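Long-range contacts in KLLA0F20702p (PDB 5Y5A), which probably acts as the Est1 subunit of yeast telomerase, helping to bring the enzyme to telomeres through binding of Cdc13: residues 304-310 and 353-357; 350-354 and 408-413; 313-317 and 360-364; 316-320 and 341-346; 424-428 and 482-488. One frame throughout, in Å; residues are numbered along the deposited sequence.

Contact 1: 304-310 and 353-357; sequences KKRIINM and RYIKN
Asn-357 OD1 accepts a hydrogen bond from Arg-306 NH2 at 3.2 Å, and Met-310 CB packs against the same oxygen at 3.3 Å. The bond is bent, with an N-H...O angle of 143°, and the donor stands above the carbonyl plane rather than on a lone pair. On its other branch Asn-357 ND2 donates to Arg-353 O at 2.9 Å; this bond is nearly straight, at 170°, and lies in both planes, which fixes the amide flip and leaves OD1 facing helix 306-315. Lys-356 O sits over one face of the Arg-306 guanidinium. Nearby, Arg-353 CG and CD run across the amide of Asn-309, CD meeting ND2 at 3.6 Å, while Asn-309 OD1 takes its bond from Lys-349. Between Lys-304 NZ and Arg-353 NH2, 4.2 Å apart, like charges approach; a water accepts from Lys-304 NZ and, weakly, from Arg-353 NE. The segment axes cross at -92°, and the contact rests largely on amides and basic chains, whose excess positive charge is probably eased by solvent.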
# COMPACT_ATOMS: atom_id res chain seq x y z
N LYS A 304 -18.80 -22.04 6.26
CA LYS A 304 -17.84 -21.44 7.18
C LYS A 304 -16.44 -22.02 7.02
O LYS A 304 -15.69 -22.15 8.00
CB LYS A 304 -18.31 -21.60 8.63
CG LYS A 304 -19.65 -20.94 8.89
CD LYS A 304 -19.94 -20.81 10.37
CE LYS A 304 -21.24 -20.06 10.58
NZ LYS A 304 -21.36 -19.55 11.97
N LYS A 305 -16.10 -22.39 5.79
CA LYS A 305 -14.72 -22.64 5.42
C LYS A 305 -13.95 -21.33 5.58
O LYS A 305 -14.48 -20.25 5.30
CB LYS A 305 -14.60 -23.14 3.99
CG LYS A 305 -15.42 -24.38 3.69
CD LYS A 305 -15.44 -24.63 2.19
CE LYS A 305 -16.35 -25.79 1.83
NZ LYS A 305 -16.38 -26.00 0.36
N ARG A 306 -12.70 -21.45 6.02
CA ARG A 306 -11.82 -20.32 6.24
C ARG A 306 -11.77 -19.37 5.07
O ARG A 306 -11.69 -18.18 5.23
CB ARG A 306 -10.40 -20.82 6.49
CG ARG A 306 -9.42 -19.77 7.02
CD ARG A 306 -8.74 -19.03 5.89
NE ARG A 306 -7.33 -19.35 5.77
CZ ARG A 306 -6.38 -18.43 5.66
NH1 ARG A 306 -5.11 -18.79 5.56
NH2 ARG A 306 -6.68 -17.15 5.64
N ILE A 307 -11.80 -19.93 3.88
CA ILE A 307 -11.70 -19.14 2.66
C ILE A 307 -12.88 -18.18 2.56
O ILE A 307 -12.74 -17.07 2.05
CB ILE A 307 -11.64 -20.04 1.40
CG1 ILE A 307 -11.26 -19.21 0.17
CG2 ILE A 307 -12.96 -20.76 1.17
CD1 ILE A 307 -9.86 -18.64 0.22
N ILE A 308 -14.03 -18.59 3.07
CA ILE A 308 -15.22 -17.76 3.08
C ILE A 308 -15.13 -16.68 4.15
O ILE A 308 -15.49 -15.53 3.91
CB ILE A 308 -16.49 -18.59 3.29
CG1 ILE A 308 -16.56 -19.73 2.26
CG2 ILE A 308 -17.73 -17.71 3.22
CD1 ILE A 308 -16.50 -19.25 0.83
N ASN A 309 -14.65 -17.06 5.34
CA ASN A 309 -14.47 -16.10 6.43
C ASN A 309 -13.51 -15.00 5.97
O ASN A 309 -13.77 -13.81 6.16
CB ASN A 309 -13.93 -16.77 7.71
CG ASN A 309 -14.80 -17.91 8.19
OD1 ASN A 309 -16.02 -17.86 8.13
ND2 ASN A 309 -14.16 -18.97 8.68
N MET A 310 -12.42 -15.42 5.35
CA MET A 310 -11.44 -14.48 4.82
C MET A 310 -12.05 -13.54 3.77
O MET A 310 -11.81 -12.34 3.80
CB MET A 310 -10.25 -15.22 4.21
CG MET A 310 -9.17 -14.27 3.67
SD MET A 310 -7.54 -15.05 3.54
CE MET A 310 -7.95 -16.52 2.61
N ARG A 353 -13.41 -15.34 14.14
CA ARG A 353 -12.51 -15.98 13.18
C ARG A 353 -11.20 -15.23 12.97
O ARG A 353 -10.60 -15.33 11.90
CB ARG A 353 -13.21 -16.14 11.82
CG ARG A 353 -14.59 -16.81 11.86
CD ARG A 353 -14.51 -18.29 12.15
NE ARG A 353 -15.84 -18.89 12.24
CZ ARG A 353 -16.07 -20.19 12.37
NH1 ARG A 353 -15.06 -21.05 12.41
NH2 ARG A 353 -17.31 -20.64 12.44
N TYR A 354 -10.75 -14.48 13.97
CA TYR A 354 -9.57 -13.65 13.77
C TYR A 354 -8.27 -14.45 13.66
O TYR A 354 -7.33 -14.02 12.99
CB TYR A 354 -9.44 -12.61 14.90
CG TYR A 354 -9.13 -13.18 16.27
CD1 TYR A 354 -7.83 -13.50 16.63
CD2 TYR A 354 -10.14 -13.35 17.21
CE1 TYR A 354 -7.54 -14.02 17.89
CE2 TYR A 354 -9.86 -13.86 18.47
CZ TYR A 354 -8.56 -14.19 18.80
OH TYR A 354 -8.28 -14.68 20.05
N ILE A 355 -8.22 -15.62 14.29
CA ILE A 355 -6.97 -16.37 14.42
C ILE A 355 -6.31 -16.70 13.08
O ILE A 355 -5.13 -16.39 12.86
CB ILE A 355 -7.20 -17.66 15.21
CG1 ILE A 355 -7.63 -17.33 16.64
CG2 ILE A 355 -5.95 -18.53 15.20
CD1 ILE A 355 -7.91 -18.55 17.49
N LYS A 356 -7.05 -17.31 12.17
CA LYS A 356 -6.50 -17.70 10.87
C LYS A 356 -6.56 -16.57 9.83
O LYS A 356 -6.04 -16.71 8.72
CB LYS A 356 -7.23 -18.93 10.34
CG LYS A 356 -7.02 -20.20 11.18
CD LYS A 356 -7.81 -21.36 10.58
CE LYS A 356 -7.91 -22.53 11.56
NZ LYS A 356 -8.51 -23.73 10.92
N ASN A 357 -7.18 -15.45 10.19
CA ASN A 357 -7.42 -14.40 9.21
C ASN A 357 -6.88 -13.05 9.63
O ASN A 357 -7.22 -12.03 9.05
CB ASN A 357 -8.93 -14.30 8.92
CG ASN A 357 -9.50 -15.60 8.35
OD1 ASN A 357 -9.21 -15.96 7.22
ND2 ASN A 357 -10.31 -16.31 9.15
O HOH W 1 -18.88 -17.45 12.12

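Contact 2: 350-354 and 408-413; sequences IEIRY and KVIMKE
Tyr-354 reaches from helix 339-379 to the C-terminal end of helix 385-410, a helix-helix packing within the all-helical Est1 DNA/RNA binding region of the TPR clan. Its ring leaves CB in the position between the backbone N and the carbonyl carbon (chi1 67°), which directs it at segment 408-413. CB and CG lie against Val-409 CG1, and CD1 meets the same methyl at 3.8 Å. That methyl stands over one ring face, 4.1 Å from the centroid and 24° off the normal, a CH-pi contact shifted toward the rim. Lys-408 O comes near CE2 obliquely, at 4.0 Å, while CE1 comes within 3.5 Å of Glu-413 CG. At the tip, OH donates to Glu-413 OE1 at 2.6 Å and also touches Lys-412 CB. Glu-413 OE2 is held separately by Asn-416, so both carboxylate oxygens have partners and the group's rotation is restrained.

The second methyl of Val-409, CG2, meets Ile-350 CG2 at 3.8 Å, the two side chains crossing at about a right angle. Glu-351 crosses Lys-408 at a slant, its OE2 3.7 Å from Lys-408 CD; at 4.4 Å, OE2 and Lys-408 NZ attract each other without forming a salt bridge. The carboxylate of Glu-413 is turned 63° from the tyrosine ring, and its OE1 receives the phenol proton on the anti lone pair, away from OE2.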
# COMPACT_ATOMS: atom_id res chain seq x y z
N ILE A 350 -14.74 -11.07 12.59
CA ILE A 350 -13.54 -10.58 13.26
C ILE A 350 -13.44 -11.15 14.69
O ILE A 350 -12.38 -11.59 15.11
CB ILE A 350 -13.50 -9.04 13.28
CG1 ILE A 350 -13.29 -8.50 11.86
CG2 ILE A 350 -12.41 -8.50 14.22
CD1 ILE A 350 -13.31 -6.97 11.76
N GLU A 351 -14.56 -11.19 15.40
CA GLU A 351 -14.58 -11.69 16.77
C GLU A 351 -14.37 -13.19 16.84
O GLU A 351 -13.64 -13.70 17.69
CB GLU A 351 -15.91 -11.30 17.44
CG GLU A 351 -16.11 -11.82 18.84
CD GLU A 351 -17.30 -11.16 19.52
OE1 GLU A 351 -18.01 -10.37 18.85
OE2 GLU A 351 -17.51 -11.40 20.72
N ILE A 352 -15.00 -13.92 15.92
CA ILE A 352 -15.02 -15.37 15.98
C ILE A 352 -13.88 -16.02 15.19
O ILE A 352 -13.42 -17.12 15.52
CB ILE A 352 -16.39 -15.91 15.45
CG1 ILE A 352 -17.53 -15.34 16.30
CG2 ILE A 352 -16.44 -17.43 15.43
CD1 ILE A 352 -18.91 -15.84 15.90
N ARG A 353 -13.41 -15.34 14.14
CA ARG A 353 -12.51 -15.98 13.18
C ARG A 353 -11.20 -15.23 12.97
O ARG A 353 -10.60 -15.33 11.90
CB ARG A 353 -13.21 -16.14 11.82
CG ARG A 353 -14.59 -16.81 11.86
CD ARG A 353 -14.51 -18.29 12.15
NE ARG A 353 -15.84 -18.89 12.24
CZ ARG A 353 -16.07 -20.19 12.37
NH1 ARG A 353 -15.06 -21.05 12.41
NH2 ARG A 353 -17.31 -20.64 12.44
N TYR A 354 -10.75 -14.48 13.97
CA TYR A 354 -9.57 -13.65 13.77
C TYR A 354 -8.27 -14.45 13.66
O TYR A 354 -7.33 -14.02 12.99
CB TYR A 354 -9.44 -12.61 14.90
CG TYR A 354 -9.13 -13.18 16.27
CD1 TYR A 354 -7.83 -13.50 16.63
CD2 TYR A 354 -10.14 -13.35 17.21
CE1 TYR A 354 -7.54 -14.02 17.89
CE2 TYR A 354 -9.86 -13.86 18.47
CZ TYR A 354 -8.56 -14.19 18.80
OH TYR A 354 -8.28 -14.68 20.05
N LYS A 408 -12.15 -7.31 21.35
CA LYS A 408 -12.40 -8.72 21.04
C LYS A 408 -11.19 -9.45 20.48
O LYS A 408 -11.19 -10.68 20.40
CB LYS A 408 -13.57 -8.86 20.05
CG LYS A 408 -14.83 -8.07 20.41
CD LYS A 408 -15.43 -8.54 21.72
CE LYS A 408 -16.67 -7.72 22.05
NZ LYS A 408 -17.16 -7.99 23.42
N VAL A 409 -10.14 -8.72 20.11
CA VAL A 409 -9.00 -9.40 19.48
C VAL A 409 -7.69 -9.18 20.23
O VAL A 409 -7.13 -10.12 20.79
CB VAL A 409 -8.82 -8.98 18.00
CG1 VAL A 409 -7.71 -9.79 17.36
CG2 VAL A 409 -10.12 -9.16 17.22
N ILE A 410 -7.20 -7.95 20.25
CA ILE A 410 -5.90 -7.66 20.86
C ILE A 410 -5.90 -8.01 22.35
O ILE A 410 -4.92 -8.54 22.86
CB ILE A 410 -5.50 -6.17 20.66
CG1 ILE A 410 -5.55 -5.80 19.18
CG2 ILE A 410 -4.11 -5.92 21.22
CD1 ILE A 410 -5.26 -4.31 18.89
N MET A 411 -7.01 -7.74 23.04
CA MET A 411 -7.11 -8.08 24.47
C MET A 411 -7.00 -9.58 24.70
O MET A 411 -6.56 -10.01 25.77
CB MET A 411 -8.43 -7.57 25.07
CG MET A 411 -8.43 -6.08 25.41
SD MET A 411 -7.32 -5.66 26.76
CE MET A 411 -8.27 -6.24 28.16
N LYS A 412 -7.39 -10.38 23.71
CA LYS A 412 -7.29 -11.83 23.83
C LYS A 412 -5.95 -12.36 23.33
O LYS A 412 -5.68 -13.55 23.42
CB LYS A 412 -8.43 -12.53 23.07
CG LYS A 412 -9.83 -12.06 23.43
CD LYS A 412 -10.90 -13.07 22.96
CE LYS A 412 -12.30 -12.48 23.07
NZ LYS A 412 -13.36 -13.46 22.69
N GLU A 413 -5.10 -11.48 22.80
CA GLU A 413 -3.86 -11.92 22.19
C GLU A 413 -2.61 -11.09 22.52
O GLU A 413 -1.60 -11.21 21.83
CB GLU A 413 -4.02 -11.96 20.66
CG GLU A 413 -5.13 -12.87 20.16
CD GLU A 413 -4.84 -14.34 20.43
OE1 GLU A 413 -5.80 -15.15 20.43
OE2 GLU A 413 -3.66 -14.69 20.63

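Contact 3: 313-317 and 360-364; sequences MEFYI and MIFQD
Met-313 SD lies 3.7 Å from Ile-361 CG1, and Met-313 CB rests on Met-360 CG at 4.0 Å, the apolar part of a buried helix-helix packing within the helical Est1 DNA/RNA binding region. Met-360, with CG anti to its own backbone N (chi1 -179°) and the chain then bending at chi2 and chi3, lays SD 3.7 Å from Glu-314 CB; its CE covers the same methylene. Glu-314 OE2 accepts from the backbone N of Asn-253. Ile-317 and Asp-364 pass antiparallel, Ile-317 CD1 reaching Asp-364 O at 3.7 Å.

Among polar atoms the closest approach is Asp-364 OD2 to Met-313 O, 2.6 Å, a spacing consistent with a protonated acid, although the distance alone does not settle it.

Helix 285-298 touches the side of 313-317 that carries Phe-315, and helix 251-263 borders Met-360 and Gln-363. Helix 421-433 packs on Phe-362, leaving 360-364 set between that helix and helix 306-315.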
# COMPACT_ATOMS: atom_id res chain seq x y z
N MET A 313 -14.17 -10.86 5.29
CA MET A 313 -13.40 -9.80 5.92
C MET A 313 -12.76 -8.89 4.88
O MET A 313 -12.61 -7.69 5.12
CB MET A 313 -12.34 -10.38 6.85
CG MET A 313 -12.96 -11.18 7.99
SD MET A 313 -11.74 -11.72 9.19
CE MET A 313 -12.43 -13.31 9.65
N GLU A 314 -12.40 -9.44 3.72
CA GLU A 314 -11.86 -8.61 2.65
C GLU A 314 -12.94 -7.73 2.01
O GLU A 314 -12.69 -6.59 1.65
CB GLU A 314 -11.21 -9.48 1.57
CG GLU A 314 -10.57 -8.65 0.48
CD GLU A 314 -10.16 -9.46 -0.73
OE1 GLU A 314 -10.09 -10.69 -0.62
OE2 GLU A 314 -9.91 -8.86 -1.80
N PHE A 315 -14.15 -8.25 1.89
CA PHE A 315 -15.17 -7.56 1.12
C PHE A 315 -16.17 -6.73 1.92
O PHE A 315 -16.58 -5.68 1.47
CB PHE A 315 -15.95 -8.57 0.27
CG PHE A 315 -15.23 -8.97 -0.97
CD1 PHE A 315 -14.24 -9.93 -0.95
CD2 PHE A 315 -15.54 -8.37 -2.18
CE1 PHE A 315 -13.58 -10.30 -2.10
CE2 PHE A 315 -14.89 -8.73 -3.34
CZ PHE A 315 -13.90 -9.70 -3.30
N TYR A 316 -16.57 -7.21 3.09
CA TYR A 316 -17.72 -6.60 3.75
C TYR A 316 -17.39 -5.26 4.38
O TYR A 316 -18.29 -4.53 4.78
CB TYR A 316 -18.33 -7.55 4.80
CG TYR A 316 -19.25 -8.58 4.17
CD1 TYR A 316 -19.14 -8.90 2.83
CD2 TYR A 316 -20.25 -9.21 4.92
CE1 TYR A 316 -19.96 -9.83 2.25
CE2 TYR A 316 -21.10 -10.15 4.32
CZ TYR A 316 -20.94 -10.45 2.99
OH TYR A 316 -21.75 -11.38 2.36
N ILE A 317 -16.11 -4.91 4.46
CA ILE A 317 -15.77 -3.59 4.95
C ILE A 317 -15.94 -2.56 3.83
O ILE A 317 -16.03 -1.37 4.08
CB ILE A 317 -14.31 -3.54 5.51
CG1 ILE A 317 -14.12 -2.30 6.39
CG2 ILE A 317 -13.29 -3.61 4.37
CD1 ILE A 317 -12.69 -2.12 6.92
N MET A 360 -5.62 -10.33 7.14
CA MET A 360 -6.63 -9.57 6.41
C MET A 360 -7.26 -8.51 7.33
O MET A 360 -7.67 -7.44 6.88
CB MET A 360 -7.71 -10.51 5.83
CG MET A 360 -8.80 -9.79 5.03
SD MET A 360 -8.14 -8.88 3.58
CE MET A 360 -7.61 -10.27 2.60
N ILE A 361 -7.32 -8.81 8.62
CA ILE A 361 -7.89 -7.86 9.57
C ILE A 361 -6.95 -6.67 9.69
O ILE A 361 -7.37 -5.51 9.78
CB ILE A 361 -8.13 -8.51 10.94
CG1 ILE A 361 -9.31 -9.49 10.85
CG2 ILE A 361 -8.39 -7.44 12.00
CD1 ILE A 361 -9.45 -10.42 12.03
N PHE A 362 -5.66 -6.97 9.67
CA PHE A 362 -4.62 -5.97 9.68
C PHE A 362 -4.77 -5.05 8.47
O PHE A 362 -4.74 -3.82 8.59
CB PHE A 362 -3.26 -6.67 9.70
CG PHE A 362 -2.08 -5.75 9.88
CD1 PHE A 362 -1.66 -5.38 11.14
CD2 PHE A 362 -1.37 -5.29 8.78
CE1 PHE A 362 -0.56 -4.55 11.31
CE2 PHE A 362 -0.27 -4.46 8.95
CZ PHE A 362 0.13 -4.09 10.22
N GLN A 363 -4.94 -5.65 7.30
CA GLN A 363 -5.10 -4.87 6.07
C GLN A 363 -6.34 -3.98 6.16
O GLN A 363 -6.29 -2.82 5.77
CB GLN A 363 -5.20 -5.78 4.85
CG GLN A 363 -5.13 -5.01 3.53
CD GLN A 363 -5.00 -5.91 2.32
OE1 GLN A 363 -3.89 -6.24 1.90
NE2 GLN A 363 -6.14 -6.31 1.77
N ASP A 364 -7.42 -4.53 6.69
CA ASP A 364 -8.67 -3.80 6.86
C ASP A 364 -8.48 -2.54 7.71
O ASP A 364 -9.05 -1.49 7.41
CB ASP A 364 -9.74 -4.69 7.50
CG ASP A 364 -10.41 -5.62 6.51
OD1 ASP A 364 -9.94 -5.72 5.35
OD2 ASP A 364 -11.40 -6.27 6.90

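Contact 4: 316-320 and 341-346; sequences YILPL and HFQTLL
Phe-342 is the bump of this interface, wedged between Tyr-316 and Pro-319. Its edge points at the tyrosine face in a T-shaped stack, centroids 4.8 Å apart and planes at 73°, with CD1 directly above the ring centre. Pro-319 covers one face of Phe-342, CG 3.9 Å from the centroid and 22° off the normal, a CH-pi contact. The phenol ring of Tyr-316 is itself bordered at its edge by Leu-345 CD2, 3.6 Å from CE2, and its hydroxyl bonds to Glu-301, which also accepts from His-341.

A second bump is the Leu-320 isobutyl group, whose two methyls lie against Gln-343, CD1 3.7 Å from Gln-343 CA. Leu-346, its CG anti to the backbone N (chi1 175°), sends CD2 into the hollow between Ile-317 CB and Leu-320 CD1, 3.9 Å from each. This is helix packing in the apolar core of the alpha-helical Est1 DNA/RNA binding region, of the TPR clan, joining the chain at 316-320, where helix 318-325 begins, to helix 339-379.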
# COMPACT_ATOMS: atom_id res chain seq x y z
N TYR A 316 -16.57 -7.21 3.09
CA TYR A 316 -17.72 -6.60 3.75
C TYR A 316 -17.39 -5.26 4.38
O TYR A 316 -18.29 -4.53 4.78
CB TYR A 316 -18.33 -7.55 4.80
CG TYR A 316 -19.25 -8.58 4.17
CD1 TYR A 316 -19.14 -8.90 2.83
CD2 TYR A 316 -20.25 -9.21 4.92
CE1 TYR A 316 -19.96 -9.83 2.25
CE2 TYR A 316 -21.10 -10.15 4.32
CZ TYR A 316 -20.94 -10.45 2.99
OH TYR A 316 -21.75 -11.38 2.36
N ILE A 317 -16.11 -4.91 4.46
CA ILE A 317 -15.77 -3.59 4.95
C ILE A 317 -15.94 -2.56 3.83
O ILE A 317 -16.03 -1.37 4.08
CB ILE A 317 -14.31 -3.54 5.51
CG1 ILE A 317 -14.12 -2.30 6.39
CG2 ILE A 317 -13.29 -3.61 4.37
CD1 ILE A 317 -12.69 -2.12 6.92
N LEU A 318 -15.95 -3.02 2.60
CA LEU A 318 -16.04 -2.15 1.46
C LEU A 318 -17.31 -1.34 1.38
O LEU A 318 -17.24 -0.16 1.23
CB LEU A 318 -15.75 -2.89 0.18
CG LEU A 318 -14.36 -3.49 0.14
CD1 LEU A 318 -14.14 -4.26 -1.13
CD2 LEU A 318 -13.30 -2.43 0.28
N PRO A 319 -18.47 -1.96 1.49
CA PRO A 319 -19.68 -1.14 1.48
C PRO A 319 -19.80 -0.16 2.64
O PRO A 319 -20.51 0.84 2.52
CB PRO A 319 -20.81 -2.18 1.55
CG PRO A 319 -20.22 -3.40 0.97
CD PRO A 319 -18.79 -3.39 1.46
N LEU A 320 -19.13 -0.45 3.76
CA LEU A 320 -19.21 0.43 4.92
C LEU A 320 -18.41 1.69 4.65
O LEU A 320 -18.88 2.80 4.91
CB LEU A 320 -18.70 -0.29 6.17
CG LEU A 320 -19.42 -1.62 6.40
CD1 LEU A 320 -18.80 -2.39 7.56
CD2 LEU A 320 -20.91 -1.38 6.66
N HIS A 341 -26.26 -5.33 7.80
CA HIS A 341 -25.85 -6.73 7.70
C HIS A 341 -24.35 -6.89 7.44
O HIS A 341 -23.70 -7.73 8.06
CB HIS A 341 -26.64 -7.43 6.60
CG HIS A 341 -26.18 -8.83 6.33
ND1 HIS A 341 -26.44 -9.88 7.18
CD2 HIS A 341 -25.49 -9.36 5.29
CE1 HIS A 341 -25.93 -10.99 6.69
NE2 HIS A 341 -25.35 -10.70 5.54
N PHE A 342 -23.81 -6.10 6.51
CA PHE A 342 -22.38 -6.13 6.21
C PHE A 342 -21.53 -5.90 7.46
O PHE A 342 -20.56 -6.61 7.69
CB PHE A 342 -22.02 -5.09 5.15
CG PHE A 342 -22.51 -5.43 3.78
CD1 PHE A 342 -22.36 -6.71 3.27
CD2 PHE A 342 -23.13 -4.48 2.99
CE1 PHE A 342 -22.81 -7.04 2.01
CE2 PHE A 342 -23.59 -4.79 1.72
CZ PHE A 342 -23.43 -6.08 1.22
N GLN A 343 -21.92 -4.92 8.26
CA GLN A 343 -21.15 -4.54 9.43
C GLN A 343 -21.22 -5.59 10.52
O GLN A 343 -20.21 -5.93 11.15
CB GLN A 343 -21.64 -3.20 9.98
CG GLN A 343 -21.02 -2.85 11.32
CD GLN A 343 -21.74 -1.72 12.01
OE1 GLN A 343 -22.68 -1.94 12.77
NE2 GLN A 343 -21.30 -0.50 11.75
N THR A 344 -22.43 -6.10 10.76
CA THR A 344 -22.60 -7.06 11.83
C THR A 344 -21.84 -8.35 11.51
O THR A 344 -21.23 -8.95 12.38
CB THR A 344 -24.10 -7.35 12.09
OG1 THR A 344 -24.73 -7.76 10.88
CG2 THR A 344 -24.81 -6.10 12.59
N LEU A 345 -21.85 -8.75 10.24
CA LEU A 345 -21.21 -10.00 9.85
C LEU A 345 -19.69 -9.83 9.85
O LEU A 345 -18.96 -10.71 10.30
CB LEU A 345 -21.71 -10.47 8.48
CG LEU A 345 -21.69 -11.98 8.23
CD1 LEU A 345 -22.39 -12.70 9.37
CD2 LEU A 345 -22.37 -12.32 6.93
N LEU A 346 -19.23 -8.69 9.32
CA LEU A 346 -17.82 -8.32 9.41
C LEU A 346 -17.32 -8.36 10.86
O LEU A 346 -16.28 -8.94 11.14
CB LEU A 346 -17.59 -6.91 8.85
CG LEU A 346 -16.16 -6.38 9.01
CD1 LEU A 346 -15.25 -7.20 8.13
CD2 LEU A 346 -16.03 -4.89 8.71

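Contact 5: 424-428 and 482-488; sequences AMARI and YEEDIML
The axes of segment 424-428, in helix 421-433, and helix 483-487 come within 10.4 Å and cross at -49°, Ala-424 and Glu-484 being the nearest pair of backbones. Arg-427 carries the polar side, the centre of a salt-bridge network. It grips Asp-485 end-on in a two-nitrogen salt bridge: NH1 bonds OD1 at 2.9 Å on the syn side, and NH2 bonds OD2 at 3.2 Å, almost straight at 172° but from above the carboxylate plane. NH2 forms a second salt bridge with Glu-484 OE1 at 2.9 Å, again from above that carboxylate's plane. Both acids lie at the edge of the guanidinium, near its plane. Asp-485 OD2 additionally accepts from Tyr-482 N, which arrives from the opposite face to Arg-427 NH2; this ties the side chain to the N-cap residue of its own helix.

Beside the charges, Ala-424 CB presses on Glu-484 CD at 3.3 Å, and Ile-428 CD1 meets Leu-488 CD1 at 3.7 Å.

Further salt bridges join Arg-427 to Asp-500, Glu-484 to Arg-533 and Asp-485 to Arg-478. The buried charges are therefore balanced within a network of alternating acids and arginines, which probably keeps all of these side chains ionised and sets the guanidinium's orientation.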
# COMPACT_ATOMS: atom_id res chain seq x y z
N ALA A 424 1.08 -4.81 16.68
CA ALA A 424 1.35 -3.89 15.56
C ALA A 424 0.13 -3.03 15.25
O ALA A 424 0.26 -1.85 14.93
CB ALA A 424 1.78 -4.65 14.32
N MET A 425 -1.06 -3.62 15.34
CA MET A 425 -2.29 -2.88 15.11
C MET A 425 -2.48 -1.78 16.15
O MET A 425 -2.89 -0.67 15.82
CB MET A 425 -3.51 -3.83 15.11
CG MET A 425 -3.65 -4.63 13.81
SD MET A 425 -5.17 -5.60 13.68
CE MET A 425 -5.03 -6.68 15.10
N ALA A 426 -2.15 -2.08 17.41
CA ALA A 426 -2.21 -1.05 18.44
C ALA A 426 -1.21 0.08 18.16
O ALA A 426 -1.54 1.25 18.39
CB ALA A 426 -1.96 -1.66 19.83
N ARG A 427 -0.01 -0.25 17.68
CA ARG A 427 1.00 0.77 17.37
C ARG A 427 0.49 1.72 16.30
O ARG A 427 0.66 2.93 16.37
CB ARG A 427 2.31 0.15 16.89
CG ARG A 427 3.18 -0.47 17.96
CD ARG A 427 4.51 -0.88 17.35
NE ARG A 427 5.26 0.27 16.84
CZ ARG A 427 6.11 0.21 15.82
NH1 ARG A 427 6.76 1.30 15.42
NH2 ARG A 427 6.31 -0.94 15.19
N ILE A 428 -0.14 1.13 15.30
CA ILE A 428 -0.61 1.85 14.13
C ILE A 428 -1.74 2.83 14.49
O ILE A 428 -1.74 3.98 14.03
CB ILE A 428 -1.03 0.85 13.06
CG1 ILE A 428 0.23 0.24 12.46
CG2 ILE A 428 -1.90 1.49 12.00
CD1 ILE A 428 -0.05 -0.97 11.64
N TYR A 482 10.46 -3.05 12.19
CA TYR A 482 9.64 -4.25 12.32
C TYR A 482 8.71 -4.37 11.10
O TYR A 482 8.65 -3.47 10.26
CB TYR A 482 8.83 -4.21 13.62
CG TYR A 482 9.68 -4.15 14.87
CD1 TYR A 482 10.97 -4.67 14.89
CD2 TYR A 482 9.21 -3.56 16.03
CE1 TYR A 482 11.76 -4.61 16.02
CE2 TYR A 482 9.99 -3.50 17.18
CZ TYR A 482 11.26 -4.02 17.17
OH TYR A 482 12.04 -3.95 18.29
N GLU A 483 7.99 -5.49 11.01
CA GLU A 483 7.16 -5.79 9.85
C GLU A 483 6.21 -4.64 9.54
O GLU A 483 6.12 -4.20 8.39
CB GLU A 483 6.35 -7.08 10.04
CG GLU A 483 7.17 -8.37 10.00
CD GLU A 483 7.57 -8.88 11.38
OE1 GLU A 483 7.77 -8.04 12.30
OE2 GLU A 483 7.67 -10.11 11.55
N GLU A 484 5.51 -4.16 10.56
CA GLU A 484 4.52 -3.11 10.36
C GLU A 484 5.19 -1.78 9.96
O GLU A 484 4.61 -1.00 9.22
CB GLU A 484 3.65 -2.92 11.61
CG GLU A 484 4.38 -2.43 12.87
CD GLU A 484 4.87 -3.57 13.75
OE1 GLU A 484 4.86 -3.39 14.99
OE2 GLU A 484 5.26 -4.63 13.21
N ASP A 485 6.42 -1.55 10.42
CA ASP A 485 7.16 -0.36 10.01
C ASP A 485 7.43 -0.42 8.51
O ASP A 485 7.15 0.53 7.77
CB ASP A 485 8.50 -0.23 10.77
CG ASP A 485 8.32 -0.12 12.27
OD1 ASP A 485 8.01 0.97 12.77
OD2 ASP A 485 8.53 -1.14 12.96
N ILE A 486 7.98 -1.54 8.08
CA ILE A 486 8.32 -1.75 6.68
C ILE A 486 7.10 -1.58 5.77
O ILE A 486 7.19 -0.92 4.73
CB ILE A 486 8.92 -3.14 6.46
CG1 ILE A 486 10.16 -3.33 7.33
CG2 ILE A 486 9.27 -3.35 4.99
CD1 ILE A 486 10.68 -4.75 7.36
N MET A 487 5.98 -2.15 6.18
CA MET A 487 4.77 -2.10 5.36
C MET A 487 4.27 -0.68 5.14
O MET A 487 3.77 -0.35 4.07
CB MET A 487 3.66 -2.95 5.99
CG MET A 487 4.02 -4.44 6.05
SD MET A 487 2.96 -5.41 7.13
CE MET A 487 1.45 -5.42 6.18
N LEU A 488 4.44 0.17 6.15
CA LEU A 488 3.86 1.51 6.12
C LEU A 488 4.85 2.65 5.80
O LEU A 488 4.52 3.83 6.00
CB LEU A 488 3.18 1.79 7.47
CG LEU A 488 1.96 0.90 7.75
CD1 LEU A 488 1.28 1.31 9.05
CD2 LEU A 488 0.99 0.99 6.60

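Helix 339-379 is the common element of contacts 1 to 4: 341-346, 350-354, 353-357 and 360-364 come in that order along it, 350-354 overlapping 353-357. Helix 306-315 and the start of helix 318-325 meet it in contacts 1, 3 and 4, whereas helix 385-410 packs on it in contact 2. Centres of contacts 3 and 4 lie about 9 Å apart, those of 1 and 2 about 12 Å. Contact 5 comes last in sequence, yet Phe-362 of contact 3 touches Ala-424, Met-425, Ile-428 and Met-487, and Ile-410 of contact 2 packs on Met-425 and Ala-426. Through the shared helix and these touches the five contacts join into one helical core of the Est1 DNA/RNA binding region.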